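Local atomic coordinates of exopolygalacturonase (Yersinia enterocolitica, PDB entry 2UVF), a protein that hydrolyses pectin-derived polygalacturonate from the chain end as a family 28 glycoside hydrolase, probably releasing digalacturonic acid in the bacterial periplasm. Residues P154-N158 with D181-P185; S205-L211 with R259-G265; N341-A345 with V365-G369. All coordinates share one frame; numbering follows the deposited sequence.

Contact 1 of 3, residues P154-N158 with D181-P185; sequences PQIVN and DSCKP
Gln155 and Lys184 carry most of this surface contact, their side chains crossing at about a right angle. The amide oxygen of Gln155 does the touching: OE1 accepts a weak hydrogen bond from the backbone N of Lys184 at 3.4 Å, with an N-H...O angle of 151°. The same OE1 lies 3.4 Å from Lys184 CB. Farther along the lysine, the chain bends at chi3 (-91°), which brings CE back to 3.8 Å from Gln155 CD, so aliphatic carbon rather than the ammonium group packs on the amide. The glutamine chain, bent at chi2, reaches across to the loop.

Beside this pair Val157 uses its two methyl branches separately. CG2 packs against Cys183 SG at 4.3 Å, while CG1 approaches Ser182 OG at 4.2 Å, a van der Waals approach. This is the first part of the right-handed parallel beta-helix: strand 156-158 pairs in parallel with strand 187-191, and residues 181-185 form the loop that leads from helix 173-181 into that second strand.

Around these residues a second shell holds both segments to strand 187-191. A disulfide from Cys183 to Cys187 ties the loop to the start of that strand, backbone hydrogen bonds join Gln155 and Val157 to Arg188, and another joins Val157 and Glu190. Phe162 touches both Val157 and Ser182, and Ser182 OG makes a weak hydrogen bond to Ala179 O in the helix just before the loop.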
# COMPACT_ATOMS: atom_id res chain seq x y z
N PRO A 154 6.42 1.14 28.33
CA PRO A 154 6.42 -0.31 28.10
C PRO A 154 7.60 -1.08 28.73
O PRO A 154 8.63 -0.49 29.08
CB PRO A 154 6.53 -0.39 26.58
CG PRO A 154 7.38 0.77 26.23
CD PRO A 154 6.91 1.87 27.14
N GLN A 155 7.44 -2.39 28.86
CA GLN A 155 8.53 -3.27 29.25
C GLN A 155 9.51 -3.39 28.09
O GLN A 155 9.23 -4.08 27.10
CB GLN A 155 8.02 -4.66 29.62
CG GLN A 155 9.11 -5.60 30.15
CD GLN A 155 8.92 -7.07 29.77
OE1 GLN A 155 7.89 -7.48 29.23
NE2 GLN A 155 9.95 -7.88 30.06
N ILE A 156 10.66 -2.72 28.19
CA ILE A 156 11.69 -2.81 27.16
C ILE A 156 12.32 -4.20 27.21
O ILE A 156 12.68 -4.68 28.28
CB ILE A 156 12.78 -1.72 27.30
CG1 ILE A 156 12.17 -0.31 27.32
CG2 ILE A 156 13.87 -1.87 26.22
CD1 ILE A 156 11.14 -0.00 26.19
N VAL A 157 12.41 -4.84 26.05
CA VAL A 157 13.08 -6.12 25.90
C VAL A 157 14.08 -5.97 24.75
O VAL A 157 13.69 -5.73 23.61
CB VAL A 157 12.09 -7.28 25.57
CG1 VAL A 157 12.82 -8.60 25.40
CG2 VAL A 157 10.98 -7.40 26.62
N ASN A 158 15.36 -6.11 25.05
CA ASN A 158 16.40 -5.95 24.04
C ASN A 158 16.87 -7.33 23.58
O ASN A 158 17.17 -8.18 24.40
CB ASN A 158 17.54 -5.10 24.61
CG ASN A 158 18.69 -4.88 23.62
OD1 ASN A 158 18.91 -5.67 22.70
ND2 ASN A 158 19.43 -3.79 23.83
N ASP A 181 9.33 -14.30 22.74
CA ASP A 181 8.70 -15.29 23.62
C ASP A 181 8.61 -14.77 25.06
O ASP A 181 7.55 -14.84 25.68
CB ASP A 181 9.43 -16.64 23.57
CG ASP A 181 9.14 -17.43 22.31
OD1 ASP A 181 8.05 -17.26 21.72
OD2 ASP A 181 10.02 -18.23 21.91
N SER A 182 9.72 -14.23 25.56
CA SER A 182 9.81 -13.69 26.92
C SER A 182 9.14 -12.32 27.04
O SER A 182 9.69 -11.42 27.68
CB SER A 182 11.27 -13.59 27.36
OG SER A 182 11.84 -12.35 26.98
N CYS A 183 7.96 -12.18 26.44
CA CYS A 183 7.32 -10.87 26.31
C CYS A 183 5.99 -10.81 27.06
O CYS A 183 5.06 -11.56 26.75
CB CYS A 183 7.11 -10.56 24.82
SG CYS A 183 7.79 -8.97 24.23
N LYS A 184 5.92 -9.92 28.05
CA LYS A 184 4.66 -9.60 28.73
C LYS A 184 3.79 -8.75 27.79
O LYS A 184 4.35 -8.05 26.94
CB LYS A 184 4.93 -8.84 30.03
CG LYS A 184 5.25 -9.72 31.24
CD LYS A 184 5.52 -8.89 32.51
CE LYS A 184 7.01 -8.55 32.67
NZ LYS A 184 7.39 -8.26 34.09
N PRO A 185 2.45 -8.81 27.92
CA PRO A 185 1.56 -7.88 27.19
C PRO A 185 1.89 -6.40 27.39
O PRO A 185 1.87 -5.90 28.52
CB PRO A 185 0.17 -8.22 27.73
CG PRO A 185 0.28 -9.65 28.14
CD PRO A 185 1.66 -9.78 28.71

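Contact 2 of 3, residues S205-L211 with R259-G265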
# COMPACT_ATOMS: atom_id res chain seq x y z
N SER A 205 0.25 -11.49 19.99
CA SER A 205 -0.60 -10.39 20.40
C SER A 205 0.03 -9.47 21.46
O SER A 205 0.94 -9.87 22.20
CB SER A 205 -1.94 -10.95 20.89
OG SER A 205 -2.55 -11.70 19.85
N ASP A 206 -0.47 -8.23 21.51
CA ASP A 206 -0.08 -7.23 22.52
C ASP A 206 1.43 -7.03 22.66
O ASP A 206 1.99 -7.23 23.75
CB ASP A 206 -0.75 -7.53 23.87
CG ASP A 206 -2.26 -7.52 23.77
OD1 ASP A 206 -2.83 -6.46 23.43
OD2 ASP A 206 -2.89 -8.57 24.03
N MET A 207 2.08 -6.67 21.55
CA MET A 207 3.51 -6.35 21.55
C MET A 207 3.87 -5.29 20.49
O MET A 207 3.07 -4.96 19.61
CB MET A 207 4.36 -7.62 21.37
CG MET A 207 4.25 -8.28 20.00
SD MET A 207 5.59 -9.42 19.64
CE MET A 207 6.94 -8.29 19.27
N THR A 208 5.08 -4.75 20.62
CA THR A 208 5.66 -3.84 19.64
C THR A 208 7.05 -4.38 19.37
O THR A 208 7.77 -4.72 20.30
CB THR A 208 5.79 -2.40 20.16
OG1 THR A 208 4.49 -1.83 20.34
CG2 THR A 208 6.61 -1.53 19.19
N LEU A 209 7.39 -4.49 18.09
CA LEU A 209 8.75 -4.76 17.68
C LEU A 209 9.27 -3.47 17.08
O LEU A 209 8.73 -2.97 16.10
CB LEU A 209 8.81 -5.92 16.68
CG LEU A 209 10.13 -6.26 15.98
CD1 LEU A 209 11.18 -6.80 16.95
CD2 LEU A 209 9.88 -7.25 14.86
N ASN A 210 10.32 -2.94 17.69
CA ASN A 210 10.90 -1.68 17.32
C ASN A 210 12.31 -1.89 16.77
O ASN A 210 13.21 -2.34 17.48
CB ASN A 210 10.95 -0.76 18.54
CG ASN A 210 11.39 0.65 18.19
OD1 ASN A 210 10.67 1.37 17.48
ND2 ASN A 210 12.57 1.05 18.69
N LEU A 211 12.47 -1.55 15.49
CA LEU A 211 13.76 -1.51 14.85
C LEU A 211 14.31 -0.07 14.96
O LEU A 211 13.75 0.86 14.39
CB LEU A 211 13.64 -1.96 13.39
CG LEU A 211 13.01 -3.34 13.16
CD1 LEU A 211 11.65 -3.24 12.47
CD2 LEU A 211 13.96 -4.19 12.35
N ARG A 259 -4.12 -9.87 18.30
CA ARG A 259 -4.64 -8.53 18.49
C ARG A 259 -3.52 -7.59 18.88
O ARG A 259 -2.54 -8.01 19.48
CB ARG A 259 -5.83 -8.49 19.48
CG ARG A 259 -5.52 -8.72 20.94
CD ARG A 259 -6.77 -8.61 21.82
NE ARG A 259 -6.40 -8.49 23.24
CZ ARG A 259 -7.25 -8.31 24.25
NH1 ARG A 259 -8.57 -8.22 24.05
NH2 ARG A 259 -6.79 -8.21 25.50
N ASN A 260 -3.69 -6.32 18.53
CA ASN A 260 -2.79 -5.25 18.94
C ASN A 260 -1.32 -5.55 18.64
O ASN A 260 -0.51 -5.68 19.56
CB ASN A 260 -2.99 -4.87 20.43
CG ASN A 260 -4.46 -4.77 20.84
OD1 ASN A 260 -5.34 -4.42 20.03
ND2 ASN A 260 -4.74 -5.07 22.11
N ILE A 261 -0.98 -5.67 17.36
CA ILE A 261 0.43 -5.87 16.95
C ILE A 261 1.03 -4.61 16.30
O ILE A 261 0.41 -3.99 15.44
CB ILE A 261 0.64 -7.12 16.02
CG1 ILE A 261 0.05 -8.38 16.68
CG2 ILE A 261 2.10 -7.29 15.71
CD1 ILE A 261 0.04 -9.63 15.81
N ARG A 262 2.25 -4.26 16.70
CA ARG A 262 2.89 -3.01 16.31
C ARG A 262 4.33 -3.26 15.88
O ARG A 262 5.08 -3.97 16.56
CB ARG A 262 2.89 -2.01 17.48
CG ARG A 262 1.51 -1.54 17.90
CD ARG A 262 1.60 -0.63 19.10
NE ARG A 262 1.69 0.77 18.70
CZ ARG A 262 2.80 1.50 18.69
NH1 ARG A 262 3.96 0.98 19.05
NH2 ARG A 262 2.73 2.76 18.31
N ILE A 263 4.71 -2.68 14.74
CA ILE A 263 6.09 -2.76 14.25
C ILE A 263 6.54 -1.35 13.85
O ILE A 263 5.90 -0.71 13.01
CB ILE A 263 6.23 -3.77 13.08
CG1 ILE A 263 5.43 -5.04 13.40
CG2 ILE A 263 7.72 -4.02 12.78
CD1 ILE A 263 5.48 -6.11 12.33
N THR A 264 7.63 -0.87 14.45
CA THR A 264 7.95 0.56 14.40
C THR A 264 9.46 0.79 14.39
O THR A 264 10.24 -0.15 14.40
CB THR A 264 7.35 1.33 15.63
OG1 THR A 264 7.93 0.82 16.83
CG2 THR A 264 5.83 1.22 15.71
N GLY A 265 9.85 2.06 14.38
CA GLY A 265 11.25 2.43 14.44
C GLY A 265 11.75 2.73 13.04
O GLY A 265 11.18 2.24 12.05
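Ser205 and Asp206 meet Arg259 and Asn260 just ahead of strand 207-211, which runs parallel to strand 258-264 on the next coil of the beta-helix; the short axes of 207-211 and 259-264 are 4.6 Å apart, at 7°. Backbone donors and acceptors are matched along the pair: Asp206 N donates to Arg259 O, Leu209 N to Arg262 O, Thr264 N to Leu209 O and Leu211 N to Thr264 O. Two bonds near the start, Met207 N to Asn260 O and Arg262 N to Met207 O, are weak.

Side chains satisfy more groups at the entry to the strands. Ser205 OG accepts from Arg259 N at 2.9 Å. The Asp206 carboxylate divides its oxygens: OD1 takes Asn260 ND2 at 2.7 Å, nearly along the C-O axis, whereas OD2 forms a long salt bridge of 3.6 Å to Arg259 NE, meeting the guanidinium at its edge although the two planes are 81° apart.

Thr208 and Arg262 run side by side. A bend at chi3 (92°) turns the guanidinium back so that NH1 reaches Thr208 OG1 at 3.1 Å, within the guanidinium plane, while NH2 donates to Leu46 O. Met207, Leu209, Ile261 and Ile263 make the opposite face of the pair apolar, and Leu211 CD1 packs on Ile263 CG2 at 4.0 Å.

Asn210 spends both ends of its amide: ND2 bonds Glu190 OE1, and OD1 accepts the Thr264 hydroxyl, OG1 lying 2.9 Å away in the carbonyl plane on a lone pair.

Contact 3 of 3, residues N341-A345 with V365-G369; sequences NVYLA and VVANG
Strands 342-345 and 365-368 run parallel, 8° apart and 4.7 Å between short axes, with Val366 N bonding Val342 O, Leu344 N bonding Val366 O (2.8 Å) and Asn368 N bonding Leu344 O.

Tyr343 and Asn368 share one face with Val366 and Ala345. With CG opposite the backbone N (chi1 -178°), the tyrosine ring lies along its own strand toward the C-terminal end, bringing OH level with Asn368. Asn368 ND2 donates to Tyr343 OH at 3.1 Å, the hydroxyl lying slightly out of the amide plane; ring and amide planes are 63° apart. The bond ties the phenol to the neighbouring coil. Val366 CG1 reaches the ring at its edge, 3.7 Å from Tyr343 CD1. Beyond the pair, Leu46 and Ala47 of the N-terminal region also touch Tyr343.

The other face is wholly apolar here. Val342 and Val365 point the same way, side by side, with CG2 of Val342 4.1 Å from CG2 of Val365. Next along the strands Leu344 CB faces Ala367 CB at 4.5 Å, a looser approach, and Leu344 also packs on Ile263 and Ile357, while Val365 touches Val391 and Ala367 touches Val393.

Strands in exact parallel register on consecutive coils, with aliphatic side chains such as Val342 and Val365 aligned on one face, are typical of the right-handed parallel beta-helix of family 28 glycoside hydrolases.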
# COMPACT_ATOMS: atom_id res chain seq x y z
N ASN A 341 -6.21 -4.94 15.06
CA ASN A 341 -5.35 -3.77 15.40
C ASN A 341 -3.86 -3.91 15.06
O ASN A 341 -3.09 -4.40 15.86
CB ASN A 341 -5.49 -3.31 16.86
CG ASN A 341 -6.93 -3.16 17.32
OD1 ASN A 341 -7.26 -3.45 18.47
ND2 ASN A 341 -7.78 -2.70 16.44
N VAL A 342 -3.45 -3.44 13.88
CA VAL A 342 -2.02 -3.42 13.50
C VAL A 342 -1.50 -1.98 13.34
O VAL A 342 -2.23 -1.09 12.92
CB VAL A 342 -1.76 -4.18 12.20
CG1 VAL A 342 -0.26 -4.27 11.93
CG2 VAL A 342 -2.35 -5.56 12.28
N TYR A 343 -0.24 -1.75 13.71
CA TYR A 343 0.39 -0.46 13.49
C TYR A 343 1.81 -0.65 13.02
O TYR A 343 2.69 -1.05 13.80
CB TYR A 343 0.34 0.44 14.74
CG TYR A 343 0.94 1.86 14.57
CD1 TYR A 343 0.27 2.85 13.85
CD2 TYR A 343 2.14 2.21 15.19
CE1 TYR A 343 0.81 4.15 13.71
CE2 TYR A 343 2.69 3.50 15.06
CZ TYR A 343 2.01 4.46 14.32
OH TYR A 343 2.55 5.75 14.19
N LEU A 344 2.03 -0.32 11.74
CA LEU A 344 3.36 -0.32 11.10
C LEU A 344 3.82 1.12 10.95
O LEU A 344 3.04 1.97 10.54
CB LEU A 344 3.27 -1.04 9.74
CG LEU A 344 2.46 -2.36 9.77
CD1 LEU A 344 2.19 -2.90 8.35
CD2 LEU A 344 3.13 -3.44 10.67
N ALA A 345 5.07 1.42 11.32
CA ALA A 345 5.54 2.81 11.30
C ALA A 345 7.05 2.96 11.16
O ALA A 345 7.80 2.19 11.75
CB ALA A 345 5.05 3.54 12.53
N VAL A 365 -5.83 -1.83 10.45
CA VAL A 365 -4.41 -1.78 10.11
C VAL A 365 -4.04 -0.34 9.79
O VAL A 365 -4.80 0.34 9.11
CB VAL A 365 -4.05 -2.64 8.88
CG1 VAL A 365 -2.57 -2.49 8.52
CG2 VAL A 365 -4.46 -4.14 9.10
N VAL A 366 -2.88 0.10 10.27
CA VAL A 366 -2.35 1.42 9.94
C VAL A 366 -0.90 1.29 9.48
O VAL A 366 -0.07 0.67 10.16
CB VAL A 366 -2.48 2.44 11.14
CG1 VAL A 366 -1.73 3.78 10.84
CG2 VAL A 366 -3.94 2.71 11.42
N ALA A 367 -0.59 1.87 8.31
CA ALA A 367 0.80 2.02 7.88
C ALA A 367 1.22 3.50 7.78
O ALA A 367 0.79 4.23 6.89
CB ALA A 367 1.08 1.26 6.57
N ASN A 368 2.07 3.92 8.70
CA ASN A 368 2.46 5.31 8.82
C ASN A 368 3.96 5.51 8.55
O ASN A 368 4.80 5.14 9.36
CB ASN A 368 2.10 5.81 10.24
CG ASN A 368 2.55 7.25 10.50
OD1 ASN A 368 2.89 8.00 9.58
ND2 ASN A 368 2.52 7.66 11.77
N GLY A 369 4.29 6.10 7.40
CA GLY A 369 5.64 6.58 7.16
C GLY A 369 6.65 5.50 6.90
O GLY A 369 7.83 5.62 7.29

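In the fold
The three contacts follow one another along the chain and along the beta-helix. Contact 1, at the end where helix 173-181 lies, leads into strand 187-191, which pairs with strand 207-211 of contact 2; strand 258-264 then pairs with strand 342-345 of contact 3. Contacts 1 and 2 have centres about 11 Å apart and touch through Pro185 CB and Asp206 CB, 4.0 Å apart. Contacts 2 and 3, about 9 Å between centres, are probably joined by backbone hydrogen bonds of Ile263 with Tyr343 and Ala345. Contacts 1 and 3 are about 20 Å apart between centres. Together they build early coils of the solenoid, whose later coils supply many of the residues around the bound galacturonic acid.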